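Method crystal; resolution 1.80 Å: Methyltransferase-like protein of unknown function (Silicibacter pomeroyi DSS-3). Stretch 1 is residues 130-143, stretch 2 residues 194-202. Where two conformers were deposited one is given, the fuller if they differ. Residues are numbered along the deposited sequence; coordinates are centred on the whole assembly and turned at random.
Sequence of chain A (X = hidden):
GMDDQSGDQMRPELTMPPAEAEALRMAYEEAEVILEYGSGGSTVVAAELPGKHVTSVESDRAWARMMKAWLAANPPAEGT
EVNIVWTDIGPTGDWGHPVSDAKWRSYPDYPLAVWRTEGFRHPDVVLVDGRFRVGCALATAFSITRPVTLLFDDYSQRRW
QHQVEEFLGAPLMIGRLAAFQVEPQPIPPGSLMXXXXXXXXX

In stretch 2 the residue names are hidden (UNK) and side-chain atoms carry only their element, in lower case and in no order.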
ATOM      1  N   GLY A 130      13.809  -6.949  12.380  1.00 22.88           N
ATOM      2  CA  GLY A 130      12.632  -7.721  12.785  1.00 24.37           C
ATOM      3  C   GLY A 130      11.958  -8.359  11.598  1.00 21.82           C
ATOM      4  O   GLY A 130      12.591  -8.998  10.792  1.00 24.74           O
ATOM      5  N   ARG A 131      10.660  -8.125  11.487  1.00 21.18           N
ATOM      6  CA  ARG A 131       9.869  -8.693  10.399  1.00 20.23           C
ATOM      7  C   ARG A 131       9.654  -7.631   9.315  1.00 20.15           C
ATOM      8  O   ARG A 131       9.975  -6.475   9.501  1.00 23.39           O
ATOM      9  CB  ARG A 131       8.521  -9.171  10.903  1.00 22.08           C
ATOM     10  CG  ARG A 131       8.594 -10.290  11.970  1.00 28.53           C
ATOM     11  CD  ARG A 131       9.004 -11.609  11.351  1.00 26.19           C
ATOM     12  NE  ARG A 131      10.440 -11.777  11.438  1.00 47.36           N
ATOM     13  CZ  ARG A 131      11.202 -12.209  10.451  1.00 51.35           C
ATOM     14  NH1 ARG A 131      10.670 -12.490   9.275  1.00 58.88           N
ATOM     15  NH2 ARG A 131      12.505 -12.340  10.641  1.00 55.05           N
ATOM     16  N   PHE A 132       9.089  -8.044   8.208  1.00 19.10           N
ATOM     17  CA  PHE A 132       8.831  -7.150   7.077  1.00 18.60           C
ATOM     18  C   PHE A 132      10.019  -6.270   6.780  1.00 17.22           C
ATOM     19  O   PHE A 132       9.832  -5.060   6.558  1.00 21.21           O
ATOM     20  CB  PHE A 132       7.652  -6.228   7.314  1.00 23.13           C
ATOM     21  CG  PHE A 132       6.405  -6.936   7.732  1.00 22.18           C
ATOM     22  CD1 PHE A 132       5.525  -7.434   6.791  1.00 26.45           C
ATOM     23  CD2 PHE A 132       6.124  -7.117   9.066  1.00 27.49           C
ATOM     24  CE1 PHE A 132       4.354  -8.128   7.180  1.00 25.81           C
ATOM     25  CE2 PHE A 132       4.953  -7.802   9.472  1.00 22.81           C
ATOM     26  CZ  PHE A 132       4.068  -8.300   8.500  1.00 24.83           C
ATOM     27  N   ARG A 133      11.210  -6.847   6.720  1.00 18.58           N
ATOM     28  CA  ARG A 133      12.446  -6.009   6.691  1.00 19.18           C
ATOM     29  C   ARG A 133      12.476  -5.027   5.510  1.00 19.02           C
ATOM     30  O   ARG A 133      12.777  -3.836   5.654  1.00 19.73           O
ATOM     31  CB  ARG A 133      13.709  -6.847   6.709  1.00 18.71           C
ATOM     32  CG  ARG A 133      13.879  -7.541   8.036  1.00 21.89           C
ATOM     33  CD  ARG A 133      15.254  -8.079   8.293  1.00 24.88           C
ATOM     34  NE  ARG A 133      15.231  -8.742   9.577  1.00 25.09           N
ATOM     35  CZ  ARG A 133      16.280  -9.234  10.226  1.00 26.68           C
ATOM     36  NH1 ARG A 133      17.521  -9.137   9.753  1.00 30.25           N
ATOM     37  NH2 ARG A 133      16.057  -9.818  11.383  1.00 28.12           N
ATOM     38  N   VAL A 134      12.212  -5.540   4.317  1.00 21.35           N
ATOM     39  CA  VAL A 134      12.133  -4.642   3.140  1.00 21.94           C
ATOM     40  C   VAL A 134      11.084  -3.543   3.321  1.00 21.81           C
ATOM     41  O   VAL A 134      11.343  -2.363   3.062  1.00 21.34           O
ATOM     42  CB  VAL A 134      11.985  -5.404   1.797  1.00 21.96           C
ATOM     43  CG1 VAL A 134      11.757  -4.377   0.632  1.00 20.73           C
ATOM     44  CG2 VAL A 134      13.218  -6.255   1.568  1.00 24.19           C
ATOM     45  N   GLY A 135       9.942  -3.913   3.864  1.00 21.43           N
ATOM     46  CA  GLY A 135       8.844  -2.988   4.089  1.00 19.90           C
ATOM     47  C   GLY A 135       9.218  -1.871   5.059  1.00 18.75           C
ATOM     48  O   GLY A 135       8.857  -0.729   4.867  1.00 18.76           O
ATOM     49  N   CYS A 136       9.962  -2.234   6.095  1.00 17.82           N
ATOM     50  CA  CYS A 136      10.377  -1.293   7.137  1.00 17.97           C
ATOM     51  C   CYS A 136      11.409  -0.321   6.550  1.00 16.16           C
ATOM     52  O   CYS A 136      11.426   0.887   6.849  1.00 18.94           O
ATOM     53  CB  CYS A 136      10.998  -1.997   8.308  1.00 19.59           C
ATOM     54  SG  CYS A 136       9.867  -3.056   9.262  1.00 22.25           S
ATOM     55  N   ALA A 137      12.256  -0.849   5.691  1.00 19.24           N
ATOM     56  CA  ALA A 137      13.282  -0.019   5.079  1.00 17.73           C
ATOM     57  C   ALA A 137      12.661   1.052   4.176  1.00 19.71           C
ATOM     58  O   ALA A 137      13.023   2.258   4.210  1.00 22.15           O
ATOM     59  CB  ALA A 137      14.327  -0.877   4.303  1.00 22.45           C
ATOM     60  N   LEU A 138      11.714   0.601   3.367  1.00 19.65           N
ATOM     61  CA  LEU A 138      10.939   1.506   2.475  1.00 19.73           C
ATOM     62  C   LEU A 138      10.063   2.481   3.234  1.00 22.09           C
ATOM     63  O   LEU A 138      10.003   3.633   2.874  1.00 22.82           O
ATOM     64  CB  LEU A 138      10.120   0.735   1.418  1.00 22.83           C
ATOM     65  CG  LEU A 138      10.958  -0.104   0.439  1.00 22.75           C
ATOM     66  CD1 LEU A 138       9.961  -0.716  -0.604  1.00 26.63           C
ATOM     67  CD2 LEU A 138      12.094   0.643  -0.190  1.00 30.65           C
ATOM     68  N   ALA A 139       9.416   2.013   4.286  1.00 21.18           N
ATOM     69  CA  ALA A 139       8.608   2.857   5.150  1.00 21.65           C
ATOM     70  C   ALA A 139       9.435   4.034   5.669  1.00 19.85           C
ATOM     71  O   ALA A 139       9.000   5.158   5.612  1.00 23.13           O
ATOM     72  CB  ALA A 139       8.013   2.054   6.291  1.00 20.94           C
ATOM     73  N   THR A 140      10.689   3.751   6.022  1.00 19.10           N
ATOM     74  CA  THR A 140      11.572   4.772   6.551  1.00 19.27           C
ATOM     75  C   THR A 140      11.857   5.757   5.439  1.00 19.73           C
ATOM     76  O   THR A 140      11.701   6.960   5.611  1.00 20.98           O
ATOM     77  CB  THR A 140      12.882   4.151   7.087  1.00 21.41           C
ATOM     78  OG1 THR A 140      12.551   3.265   8.157  1.00 17.96           O
ATOM     79  CG2 THR A 140      13.879   5.220   7.558  1.00 22.66           C
ATOM     80  N   ALA A 141      12.226   5.234   4.271  1.00 21.24           N
ATOM     81  CA  ALA A 141      12.657   6.092   3.140  1.00 20.94           C
ATOM     82  C   ALA A 141      11.541   7.036   2.770  1.00 23.25           C
ATOM     83  O   ALA A 141      11.750   8.207   2.486  1.00 22.30           O
ATOM     84  CB  ALA A 141      13.061   5.263   1.898  1.00 22.84           C
ATOM     85  N   PHE A 142      10.326   6.511   2.785  1.00 19.64           N
ATOM     86  CA  PHE A 142       9.210   7.328   2.287  1.00 23.00           C
ATOM     87  C   PHE A 142       8.626   8.229   3.382  1.00 23.75           C
ATOM     88  O   PHE A 142       7.944   9.180   3.070  1.00 20.45           O
ATOM     89  CB  PHE A 142       8.106   6.457   1.715  1.00 22.48           C
ATOM     90  CG  PHE A 142       8.521   5.675   0.518  1.00 20.47           C
ATOM     91  CD1 PHE A 142       9.203   6.272  -0.500  1.00 25.31           C
ATOM     92  CD2 PHE A 142       8.174   4.348   0.410  1.00 24.44           C
ATOM     93  CE1 PHE A 142       9.587   5.558  -1.586  1.00 23.61           C
ATOM     94  CE2 PHE A 142       8.511   3.644  -0.695  1.00 23.31           C
ATOM     95  CZ  PHE A 142       9.245   4.256  -1.695  1.00 21.15           C
ATOM     96  N   SER A 143       8.959   7.960   4.639  1.00 20.33           N
ATOM     97  CA  SER A 143       8.291   8.641   5.788  1.00 20.25           C
ATOM     98  C   SER A 143       9.125   9.750   6.451  1.00 20.76           C
ATOM     99  O   SER A 143       8.611  10.663   7.113  1.00 22.64           O
ATOM    100  CB  SER A 143       7.864   7.638   6.846  1.00 23.12           C
ATOM    101  OG  SER A 143       6.888   6.715   6.381  1.00 22.58           O
ATOM    102  N   UNK A 194       4.233  -2.956  -5.792  1.00 23.36           N
ATOM    103  CA  UNK A 194       5.479  -3.549  -5.213  1.00 25.43           C
ATOM    104  C   UNK A 194       5.603  -3.178  -3.763  1.00 23.70           C
ATOM    105  O   UNK A 194       5.883  -4.003  -2.894  1.00 23.91           O
ATOM    106  o   UNK A 194       8.938  -1.340  -6.466  1.00 47.16           O
ATOM    107  c   UNK A 194       6.725  -3.088  -5.979  1.00 29.42           C
ATOM    108  c   UNK A 194       8.009  -3.143  -5.094  1.00 37.11           C
ATOM    109  c   UNK A 194       9.130  -2.171  -5.553  1.00 52.05           C
ATOM    110  n   UNK A 194      10.310  -2.283  -4.911  1.00 40.35           N
ATOM    111  N   UNK A 195       5.332  -1.925  -3.479  1.00 25.62           N
ATOM    112  CA  UNK A 195       5.404  -1.379  -2.127  1.00 26.23           C
ATOM    113  C   UNK A 195       4.443  -2.100  -1.188  1.00 26.05           C
ATOM    114  O   UNK A 195       4.811  -2.542  -0.114  1.00 23.89           O
ATOM    115  c   UNK A 195       5.122   0.135  -2.139  1.00 29.87           C
ATOM    116  c   UNK A 195       6.224   0.487   0.087  1.00 49.50           C
ATOM    117  c   UNK A 195       4.952   2.366  -1.008  1.00 36.95           C
ATOM    118  c   UNK A 195       5.028   0.852  -0.796  1.00 36.91           C
ATOM    119  N   UNK A 196       3.210  -2.302  -1.653  1.00 23.96           N
ATOM    120  CA  UNK A 196       2.200  -3.021  -0.848  1.00 22.27           C
ATOM    121  C   UNK A 196       2.680  -4.452  -0.515  1.00 23.25           C
ATOM    122  O   UNK A 196       2.530  -4.951   0.612  1.00 23.92           O
ATOM    123  c   UNK A 196      -1.007  -1.336  -2.302  1.00 27.10           C
ATOM    124  c   UNK A 196      -0.194  -3.913  -0.739  1.00 22.69           C
ATOM    125  c   UNK A 196       0.325  -1.550  -1.557  1.00 27.62           C
ATOM    126  c   UNK A 196       0.813  -3.001  -1.510  1.00 24.16           C
ATOM    127  N   UNK A 197       3.254  -5.118  -1.502  0.50 21.63           N
ATOM    128  CA  UNK A 197       3.730  -6.463  -1.300  0.50 24.73           C
ATOM    129  C   UNK A 197       4.855  -6.506  -0.240  0.50 24.49           C
ATOM    130  O   UNK A 197       4.990  -7.503   0.491  0.50 24.56           O
ATOM    131  n   UNK A 197       2.131 -10.084   0.898  0.50 40.81           N
ATOM    132  n   UNK A 197       3.603 -11.004  -0.581  0.50 37.96           N
ATOM    133  c   UNK A 197       4.260  -8.608  -2.614  0.50 31.36           C
ATOM    134  c   UNK A 197       2.857  -9.277  -2.589  0.50 33.65           C
ATOM    135  c   UNK A 197       2.666 -10.120  -0.303  0.50 37.16           C
ATOM    136  n   UNK A 197       2.271  -9.277  -1.248  0.50 37.58           N
ATOM    137  c   UNK A 197       4.176  -7.086  -2.628  0.50 24.46           C
ATOM    138  N   UNK A 198       5.648  -5.437  -0.144  1.00 24.79           N
ATOM    139  CA  UNK A 198       6.752  -5.384   0.863  1.00 24.29           C
ATOM    140  C   UNK A 198       6.187  -5.150   2.271  1.00 27.14           C
ATOM    141  O   UNK A 198       6.717  -5.653   3.253  1.00 26.65           O
ATOM    142  c   UNK A 198       7.836  -4.344   0.605  1.00 24.39           C
ATOM    143  o   UNK A 198       7.301  -3.026   0.782  1.00 26.39           O
ATOM    144  c   UNK A 198       8.452  -4.479  -0.810  1.00 23.88           C
ATOM    145  N   UNK A 199       5.071  -4.426   2.317  0.50 25.40           N
ATOM    146  CA  UNK A 199       4.388  -4.034   3.600  0.50 24.88           C
ATOM    147  C   UNK A 199       3.591  -5.184   4.192  0.50 24.93           C
ATOM    148  O   UNK A 199       3.129  -5.122   5.330  0.50 26.21           O
ATOM    149  c   UNK A 199       3.412  -2.842   3.418  0.50 25.00           C
ATOM    150 se   UNK A 199       5.633  -0.923   4.134  0.37 16.39          SE
ATOM    151  c   UNK A 199       4.047  -1.511   3.072  0.50 25.10           C
ATOM    152  c   UNK A 199       6.620   0.041   2.770  0.50 22.65           C
ATOM    153  N   UNK A 200       3.440  -6.230   3.400  1.00 24.02           N
ATOM    154  CA  UNK A 200       2.532  -7.371   3.750  1.00 23.83           C
ATOM    155  C   UNK A 200       3.218  -8.714   3.617  1.00 26.48           C
ATOM    156  O   UNK A 200       2.591  -9.747   3.646  1.00 25.57           O
ATOM    157  c   UNK A 200       0.413  -6.020   3.112  1.00 29.56           C
ATOM    158  o   UNK A 200       1.587  -7.485   1.509  1.00 27.99           O
ATOM    159  c   UNK A 200       1.241  -7.355   2.902  1.00 29.82           C
ATOM    160  N   UNK A 201       4.552  -8.692   3.542  1.00 25.75           N
ATOM    161  CA  UNK A 201       5.354  -9.898   3.525  1.00 29.18           C
ATOM    162  C   UNK A 201       6.240  -9.993   4.794  1.00 27.33           C
ATOM    163  O   UNK A 201       7.268  -9.321   4.857  1.00 25.83           O
ATOM    164  c   UNK A 201       6.278  -9.855   2.291  1.00 31.15           C
ATOM    165  o   UNK A 201       5.529  -9.946   1.093  1.00 39.56           O
ATOM    166  N   UNK A 202       5.866 -10.823   5.781  1.00 27.24           N
ATOM    167  CA  UNK A 202       6.578 -10.823   7.087  1.00 27.80           C
ATOM    168  C   UNK A 202       8.039 -11.280   7.003  1.00 30.08           C
ATOM    169  O   UNK A 202       8.325 -12.074   6.098  1.00 31.63           O
ATOM    170  OXT UNK A 202       8.947 -10.931   7.818  1.00 25.48           O
ATOM    171  c   UNK A 202       4.643 -11.643   5.804  1.00 28.43           C
ATOM    172  c   UNK A 202       4.542 -12.108   7.242  1.00 27.28           C
ATOM    173  c   UNK A 202       5.773 -11.819   7.952  1.00 27.49           C
TER
HETATM  174  O   HOH W   1      11.327  -9.803   6.607  1.00 25.50           O
HETATM  175  O   HOH W   2       8.960  -6.880   3.730  1.00 19.51           O

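Position 194 has three side-chain carbons in a row, the third carrying one oxygen and one nitrogen. Its nitrogen comes no nearer than 4.6 Å to stretch 1, at Leu-138 CD1. The residue is Gln-194.

Position 195 has four carbons, forked at the second. One fork carbon lies 3.8 Å from Phe-142 CE2, and the other lies 4.0 Å from Leu-138 CD1. It is Leu-195.

Position 196 also has four carbons, but the fork is at the first and one arm is two carbons long. It is out of reach of stretch 1. This is Ile-196.

Position 197 has three carbons, a nitrogen, then a carbon bearing two more nitrogens. Two conformers were deposited, and the one given does not touch stretch 1. The guanidinium identifies Arg-197.

Position 198 has one carbon that carries an oxygen and a carbon. The CB points toward stretch 1. The terminal carbon lies 3.6 Å from Val-134 CG1. The residue is Thr-198, and its OG1 donates a hydrogen bond to Leu-195 O (2.7 Å).

Position 199 is an unbranched chain of two carbons, a selenium and a carbon. The CB points away, but the terminal carbon comes back to lie 3.2 Å from Gly-135 O and 3.8 Å from Leu-138 CB. Only selenomethionine fits, so this is Met-199.

Position 200 repeats the pattern of one carbon with an oxygen and a carbon. The CB points away from stretch 1. It is Thr-200, whose OG1 donates to Ile-196 O (2.8 Å).

Position 201 has one carbon and one oxygen, and its CA-to-CB bond again points away. The backbone O of 201 lies 3.2 Å from Phe-132 CD1. It is Ser-201.

Position 202 has three carbons closing a ring onto the backbone nitrogen, and it carries OXT. One ring carbon is 3.8 Å from Phe-132 CE1. It is Pro-202, the C-terminus.

At the chain end, the terminal carboxylate is held by charge and by backbone. Arg-131 NH1 forms a salt bridge with Pro-202 OXT (2.7 Å), weak as a hydrogen bond, while Phe-132 N donates to the same OXT (2.9 Å) at a good angle. Pro-202 CA sits over the Phe-132 ring, 3.6 Å from its centroid, in a CH-pi contact. Between the helices, Gly-135 allows close approach: its CA lies 3.5 Å from Thr-198 O, and a CB there would clash with that oxygen. Water 2 links Gly-135 N to the O atoms of Thr-198 and Ser-201. Leu-138 and Phe-142 extend the packing along Leu-195.

Stretch 2, residues 194-202: QLIRTMTSP
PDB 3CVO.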